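PDB 6CXT: butyryl-CoA dehydrogenase from Marinomonas mediterranea, which belongs to the acyl-CoA dehydrogenase family of flavoproteins and binds flavin-adenine dinucleotide. Local coordinates for residues Asn37-Leu41 against Leu83-Gly87; Asp146-Asn151 against Asp215-Lys221. One frame throughout, in Å; residues are numbered along the deposited sequence.

Contact 1: Asn37-Leu41 against Leu83-Gly87; sequences NWNAL and LLFAG
Leu83 and Leu41 meet tip to tip between helices 35-44 and 81-101, with Leu83 CD2 3.7 Å from Leu41 CD1. The same CD2 methyl also presses on the aliphatic base of Asn37, 3.4 Å from its CB, so one branch of Leu83 is held by two residues a helical turn apart. Its other branch, CD1, turns to the indole and lies 4.0 Å from Trp38 CE3, in the plane of the ring. Leu41 CD2 also touches Leu84 CD2 at 4.0 Å, the two leucines crossing at about a right angle.

The indole of Trp38 packs farther along helix 81-101. With CG anti to the backbone nitrogen (chi1 175°), it reaches along that helix, and its six-membered ring meets Ala86 and Gly87. Trp38 CZ3 lies against the Gly87 backbone, 3.5 Å from Gly87 CA, and 4.1 Å from Ala86 CB. The indole is further fixed by a hydrogen bond from NE1 to Gly117 O and by stacking on Phe47.

No hydrogen bond joins the two segments. Helix 81-101 also carries Phe85, which touches FAD and FK4 but takes no part in this packing. The segment axes pass 10.8 Å apart at -58°, an apolar helix-helix crossing within the helical N-terminal domain of the acyl-CoA dehydrogenase fold.

Contact 2: Asp146-Asn151 against Asp215-Lys221; sequences DYYVLN and DNCTIHK
Tyr148 and Ile219 exchange two backbone hydrogen bonds, Tyr148 N to Ile219 O (2.7 Å) and Ile219 N to Tyr148 O (2.8 Å), and Leu150 and Cys217 form the next such pair. Just past the end of strand 209-220, Lys221 N donates to Asp146 O at 2.9 Å. The Lys221 chain, extended beyond a CG set between the backbone N and the carbonyl carbon (chi1 72°), carries NZ to a long salt bridge, 3.6 Å, with Asp146 OD1. At the other end Asn151 OD1 accepts from Asn216 N (2.9 Å), in the carbonyl plane, and from a water that also donates to Asp215 OD1.

Here Asn216 and Cys217 both face Leu150 in a G1 beta bulge, Asn216 taking the left-handed backbone conformation. The two strands are the central pair of an antiparallel sheet in the middle domain, strand 140-144 flanking 147-158.

On one face, Leu150 CD1 packs 3.9 Å from Ile219 CD1, and Phe184 of strand 181-187 touches both residues and meets the Tyr148 ring edge-to-face. The opposite face carries Val149, whose CG2 lies 3.7 Å from Thr218 OG1. At the Tyr147 end, His220 turns its ring edge to the tyrosine face, planes at 83°, while Asp146 O sits over a face of the imidazole, 3.3 Å from His220 CD2.

The two contacts follow one another along the chain, contact 1 closing before contact 2 opens, and share no helix, strand or sheet. Contact 1 joins two helices of the N-terminal domain and is buried, about 12 Å from the centre of the chain; contact 2 pairs two strands of the middle domain, about 28 Å from that centre and partly exposed. Their centres are about 30 Å apart and their nearest atoms about 20 Å, without touching. Contact 1 belongs to the helical N-terminal part and contact 2 to the beta middle part of the acyl-CoA dehydrogenase fold. Segment 83-87 holds Phe85, which touches FAD and FK4, whereas the Leu150 side chain of contact 2 stays about 13 Å from FAD.

Contact 1: Asn37-Leu41 against Leu83-Gly87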
loop_
_atom_site.group_PDB
_atom_site.type_symbol
_atom_site.label_atom_id
_atom_site.label_comp_id
_atom_site.label_asym_id
_atom_site.label_seq_id
_atom_site.Cartn_x
_atom_site.Cartn_y
_atom_site.Cartn_z
ATOM N N ASN B 37 -30.179 25.432 -5.798
ATOM C CA ASN B 37 -28.892 25.126 -6.442
ATOM C C ASN B 37 -29.041 24.133 -7.592
ATOM O O ASN B 37 -28.382 24.281 -8.590
ATOM C CB ASN B 37 -27.848 24.662 -5.405
ATOM C CG ASN B 37 -27.368 25.816 -4.527
ATOM O OD1 ASN B 37 -27.561 26.996 -4.866
ATOM N ND2 ASN B 37 -26.784 25.494 -3.402
ATOM N N TRP B 38 -29.873 23.107 -7.420
ATOM C CA TRP B 38 -30.239 22.209 -8.535
ATOM C C TRP B 38 -30.708 23.040 -9.758
ATOM O O TRP B 38 -30.172 22.906 -10.873
ATOM C CB TRP B 38 -31.309 21.217 -8.056
ATOM C CG TRP B 38 -31.822 20.361 -9.173
ATOM C CD1 TRP B 38 -32.847 20.679 -10.024
ATOM C CD2 TRP B 38 -31.335 19.072 -9.567
ATOM N NE1 TRP B 38 -33.029 19.658 -10.943
ATOM C CE2 TRP B 38 -32.124 18.653 -10.675
ATOM C CE3 TRP B 38 -30.345 18.193 -9.044
ATOM C CZ2 TRP B 38 -31.947 17.395 -11.313
ATOM C CZ3 TRP B 38 -30.146 16.963 -9.655
ATOM C CH2 TRP B 38 -30.960 16.566 -10.812
ATOM N N ASN B 39 -31.659 23.962 -9.549
ATOM C CA ASN B 39 -32.174 24.784 -10.658
ATOM C C ASN B 39 -31.088 25.700 -11.245
ATOM O O ASN B 39 -31.022 25.875 -12.463
ATOM C CB ASN B 39 -33.433 25.604 -10.228
ATOM C CG ASN B 39 -34.614 24.707 -9.871
ATOM O OD1 ASN B 39 -34.701 23.570 -10.332
ATOM N ND2 ASN B 39 -35.521 25.212 -9.034
ATOM N N ALA B 40 -30.195 26.211 -10.389
ATOM C CA ALA B 40 -29.065 26.999 -10.886
ATOM C C ALA B 40 -28.138 26.192 -11.800
ATOM O O ALA B 40 -27.709 26.677 -12.873
ATOM C CB ALA B 40 -28.314 27.680 -9.759
ATOM N N LEU B 41 -27.853 24.950 -11.399
ATOM C CA LEU B 41 -27.110 24.037 -12.276
ATOM C C LEU B 41 -27.875 23.769 -13.586
ATOM O O LEU B 41 -27.270 23.701 -14.639
ATOM C CB LEU B 41 -26.859 22.677 -11.563
ATOM C CG LEU B 41 -25.696 22.739 -10.558
ATOM C CD1 LEU B 41 -25.797 21.593 -9.554
ATOM C CD2 LEU B 41 -24.339 22.725 -11.295
ATOM N N LEU B 83 -24.536 17.157 -4.485
ATOM C CA LEU B 83 -25.460 17.778 -5.452
ATOM C C LEU B 83 -25.056 17.454 -6.896
ATOM O O LEU B 83 -25.901 17.089 -7.737
ATOM C CB LEU B 83 -25.595 19.298 -5.226
ATOM C CG LEU B 83 -26.503 20.042 -6.254
ATOM C CD1 LEU B 83 -27.909 19.500 -6.174
ATOM C CD2 LEU B 83 -26.566 21.530 -5.933
ATOM N N LEU B 84 -23.765 17.577 -7.197
ATOM C CA LEU B 84 -23.249 17.229 -8.526
ATOM C C LEU B 84 -23.517 15.771 -8.846
ATOM O O LEU B 84 -23.841 15.446 -9.994
ATOM C CB LEU B 84 -21.738 17.519 -8.618
ATOM C CG LEU B 84 -21.450 19.028 -8.571
ATOM C CD1 LEU B 84 -19.918 19.199 -8.553
ATOM C CD2 LEU B 84 -22.103 19.805 -9.755
ATOM N N PHE B 85 -23.333 14.924 -7.847
ATOM C CA PHE B 85 -23.544 13.481 -7.962
ATOM C C PHE B 85 -25.033 13.206 -8.313
ATOM O O PHE B 85 -25.305 12.473 -9.236
ATOM C CB PHE B 85 -23.186 12.832 -6.648
ATOM C CG PHE B 85 -23.608 11.392 -6.531
ATOM C CD1 PHE B 85 -23.053 10.415 -7.332
ATOM C CD2 PHE B 85 -24.517 11.013 -5.545
ATOM C CE1 PHE B 85 -23.478 9.052 -7.228
ATOM C CE2 PHE B 85 -24.952 9.676 -5.413
ATOM C CZ PHE B 85 -24.405 8.688 -6.238
ATOM N N ALA B 86 -25.955 13.794 -7.547
ATOM C CA ALA B 86 -27.422 13.692 -7.873
ATOM C C ALA B 86 -27.679 14.065 -9.337
ATOM O O ALA B 86 -28.463 13.396 -10.046
ATOM C CB ALA B 86 -28.250 14.564 -6.915
ATOM N N GLY B 87 -27.058 15.156 -9.777
ATOM C CA GLY B 87 -27.269 15.696 -11.108
ATOM C C GLY B 87 -26.719 14.745 -12.145
ATOM O O GLY B 87 -27.305 14.566 -13.217
#

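Contact 2: Asp146-Asn151 against Asp215-Lys221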
loop_
_atom_site.group_PDB
_atom_site.type_symbol
_atom_site.label_atom_id
_atom_site.label_comp_id
_atom_site.label_asym_id
_atom_site.label_seq_id
_atom_site.Cartn_x
_atom_site.Cartn_y
_atom_site.Cartn_z
ATOM N N ASP B 146 -51.636 -3.630 -23.793
ATOM C CA ASP B 146 -50.732 -2.523 -24.122
ATOM C C ASP B 146 -49.957 -1.968 -22.889
ATOM O O ASP B 146 -49.413 -0.866 -22.950
ATOM C CB ASP B 146 -51.525 -1.367 -24.737
ATOM C CG ASP B 146 -51.786 -1.538 -26.240
ATOM O OD1 ASP B 146 -51.460 -2.596 -26.825
ATOM O OD2 ASP B 146 -52.329 -0.584 -26.827
ATOM N N TYR B 147 -49.961 -2.704 -21.791
ATOM C CA TYR B 147 -49.453 -2.169 -20.498
ATOM C C TYR B 147 -48.563 -3.196 -19.862
ATOM O O TYR B 147 -48.632 -4.388 -20.182
ATOM C CB TYR B 147 -50.600 -1.798 -19.520
ATOM C CG TYR B 147 -51.447 -0.676 -20.029
ATOM C CD1 TYR B 147 -52.543 -0.917 -20.918
ATOM C CD2 TYR B 147 -51.164 0.644 -19.656
ATOM C CE1 TYR B 147 -53.297 0.145 -21.417
ATOM C CE2 TYR B 147 -51.919 1.705 -20.146
ATOM C CZ TYR B 147 -52.982 1.450 -21.020
ATOM O OH TYR B 147 -53.688 2.527 -21.453
ATOM N N TYR B 148 -47.715 -2.729 -18.942
ATOM C CA TYR B 148 -46.955 -3.637 -18.111
ATOM C C TYR B 148 -47.301 -3.364 -16.697
ATOM O O TYR B 148 -47.569 -2.236 -16.379
ATOM C CB TYR B 148 -45.467 -3.395 -18.306
ATOM C CG TYR B 148 -44.902 -4.042 -19.528
ATOM C CD1 TYR B 148 -44.461 -5.367 -19.493
ATOM C CD2 TYR B 148 -44.790 -3.323 -20.714
ATOM C CE1 TYR B 148 -43.915 -5.970 -20.628
ATOM C CE2 TYR B 148 -44.229 -3.897 -21.847
ATOM C CZ TYR B 148 -43.806 -5.214 -21.806
ATOM O OH TYR B 148 -43.271 -5.770 -22.953
ATOM N N VAL B 149 -47.360 -4.410 -15.889
ATOM C CA VAL B 149 -47.586 -4.279 -14.472
ATOM C C VAL B 149 -46.246 -4.598 -13.782
ATOM O O VAL B 149 -45.713 -5.729 -13.907
ATOM C CB VAL B 149 -48.707 -5.237 -14.024
ATOM C CG1 VAL B 149 -48.936 -5.240 -12.516
ATOM C CG2 VAL B 149 -50.012 -4.862 -14.763
ATOM N N LEU B 150 -45.772 -3.629 -12.993
ATOM C CA LEU B 150 -44.444 -3.706 -12.341
ATOM C C LEU B 150 -44.635 -3.935 -10.862
ATOM O O LEU B 150 -45.487 -3.285 -10.210
ATOM C CB LEU B 150 -43.653 -2.430 -12.600
ATOM C CG LEU B 150 -42.754 -2.398 -13.838
ATOM C CD1 LEU B 150 -43.515 -2.340 -15.173
ATOM C CD2 LEU B 150 -41.768 -1.239 -13.737
ATOM N N ASN B 151 -43.872 -4.886 -10.334
ATOM C CA ASN B 151 -43.984 -5.215 -8.981
ATOM C C ASN B 151 -42.609 -5.478 -8.349
ATOM O O ASN B 151 -41.920 -6.395 -8.776
ATOM C CB ASN B 151 -44.838 -6.455 -8.862
ATOM C CG ASN B 151 -45.554 -6.513 -7.559
ATOM O OD1 ASN B 151 -46.470 -5.725 -7.292
ATOM N ND2 ASN B 151 -45.123 -7.434 -6.711
ATOM N N ASP B 215 -45.767 -1.283 -6.200
ATOM C CA ASP B 215 -46.841 -2.214 -5.827
ATOM C C ASP B 215 -47.842 -2.220 -6.984
ATOM O O ASP B 215 -48.691 -1.300 -7.084
ATOM C CB ASP B 215 -47.497 -1.743 -4.519
ATOM C CG ASP B 215 -48.726 -2.564 -4.120
ATOM O OD1 ASP B 215 -48.947 -3.666 -4.621
ATOM O OD2 ASP B 215 -49.473 -2.096 -3.246
ATOM N N ASN B 216 -47.709 -3.216 -7.869
ATOM C CA ASN B 216 -48.616 -3.350 -9.038
ATOM C C ASN B 216 -48.801 -2.052 -9.761
ATOM O O ASN B 216 -49.908 -1.512 -9.855
ATOM C CB ASN B 216 -49.969 -3.974 -8.607
ATOM C CG ASN B 216 -49.827 -5.471 -8.268
ATOM O OD1 ASN B 216 -49.247 -6.261 -9.036
ATOM N ND2 ASN B 216 -50.333 -5.863 -7.110
ATOM N N CYS B 217 -47.699 -1.511 -10.254
ATOM C CA CYS B 217 -47.710 -0.260 -10.958
ATOM C C CYS B 217 -47.987 -0.622 -12.391
ATOM O O CYS B 217 -47.234 -1.420 -12.981
ATOM C CB CYS B 217 -46.324 0.434 -10.865
ATOM S SG CYS B 217 -46.082 1.064 -9.199
ATOM N N THR B 218 -49.021 0.006 -12.961
ATOM C CA THR B 218 -49.354 -0.156 -14.367
ATOM C C THR B 218 -48.835 0.927 -15.213
ATOM O O THR B 218 -49.147 2.117 -15.024
ATOM C CB THR B 218 -50.905 -0.319 -14.502
ATOM O OG1 THR B 218 -51.224 -1.504 -13.784
ATOM C CG2 THR B 218 -51.310 -0.449 -15.961
ATOM N N ILE B 219 -48.038 0.561 -16.207
ATOM C CA ILE B 219 -47.596 1.600 -17.127
ATOM C C ILE B 219 -47.797 1.175 -18.597
ATOM O O ILE B 219 -47.702 -0.020 -18.924
ATOM C CB ILE B 219 -46.084 1.956 -16.930
ATOM C CG1 ILE B 219 -45.247 0.691 -17.098
ATOM C CG2 ILE B 219 -45.808 2.538 -15.518
ATOM C CD1 ILE B 219 -43.769 0.995 -17.167
ATOM N N HIS B 220 -47.990 2.165 -19.450
ATOM C CA HIS B 220 -48.170 1.905 -20.859
ATOM C C HIS B 220 -46.859 1.406 -21.446
ATOM O O HIS B 220 -45.785 1.850 -21.044
ATOM C CB HIS B 220 -48.620 3.153 -21.593
ATOM C CG HIS B 220 -49.094 2.867 -22.977
ATOM N ND1 HIS B 220 -48.323 3.103 -24.092
ATOM C CD2 HIS B 220 -50.243 2.303 -23.426
ATOM C CE1 HIS B 220 -48.983 2.719 -25.171
ATOM N NE2 HIS B 220 -50.151 2.232 -24.795
ATOM N N LYS B 221 -46.955 0.489 -22.399
ATOM C CA LYS B 221 -45.776 -0.080 -23.052
ATOM C C LYS B 221 -44.880 0.951 -23.731
ATOM O O LYS B 221 -43.695 0.681 -23.873
ATOM C CB LYS B 221 -46.171 -1.172 -24.056
ATOM C CG LYS B 221 -46.841 -0.610 -25.301
ATOM C CD LYS B 221 -47.166 -1.718 -26.285
ATOM C CE LYS B 221 -47.904 -1.139 -27.481
ATOM N NZ LYS B 221 -48.286 -2.252 -28.385
HETATM O O HOH W 1 -47.496 -5.816 -4.790
#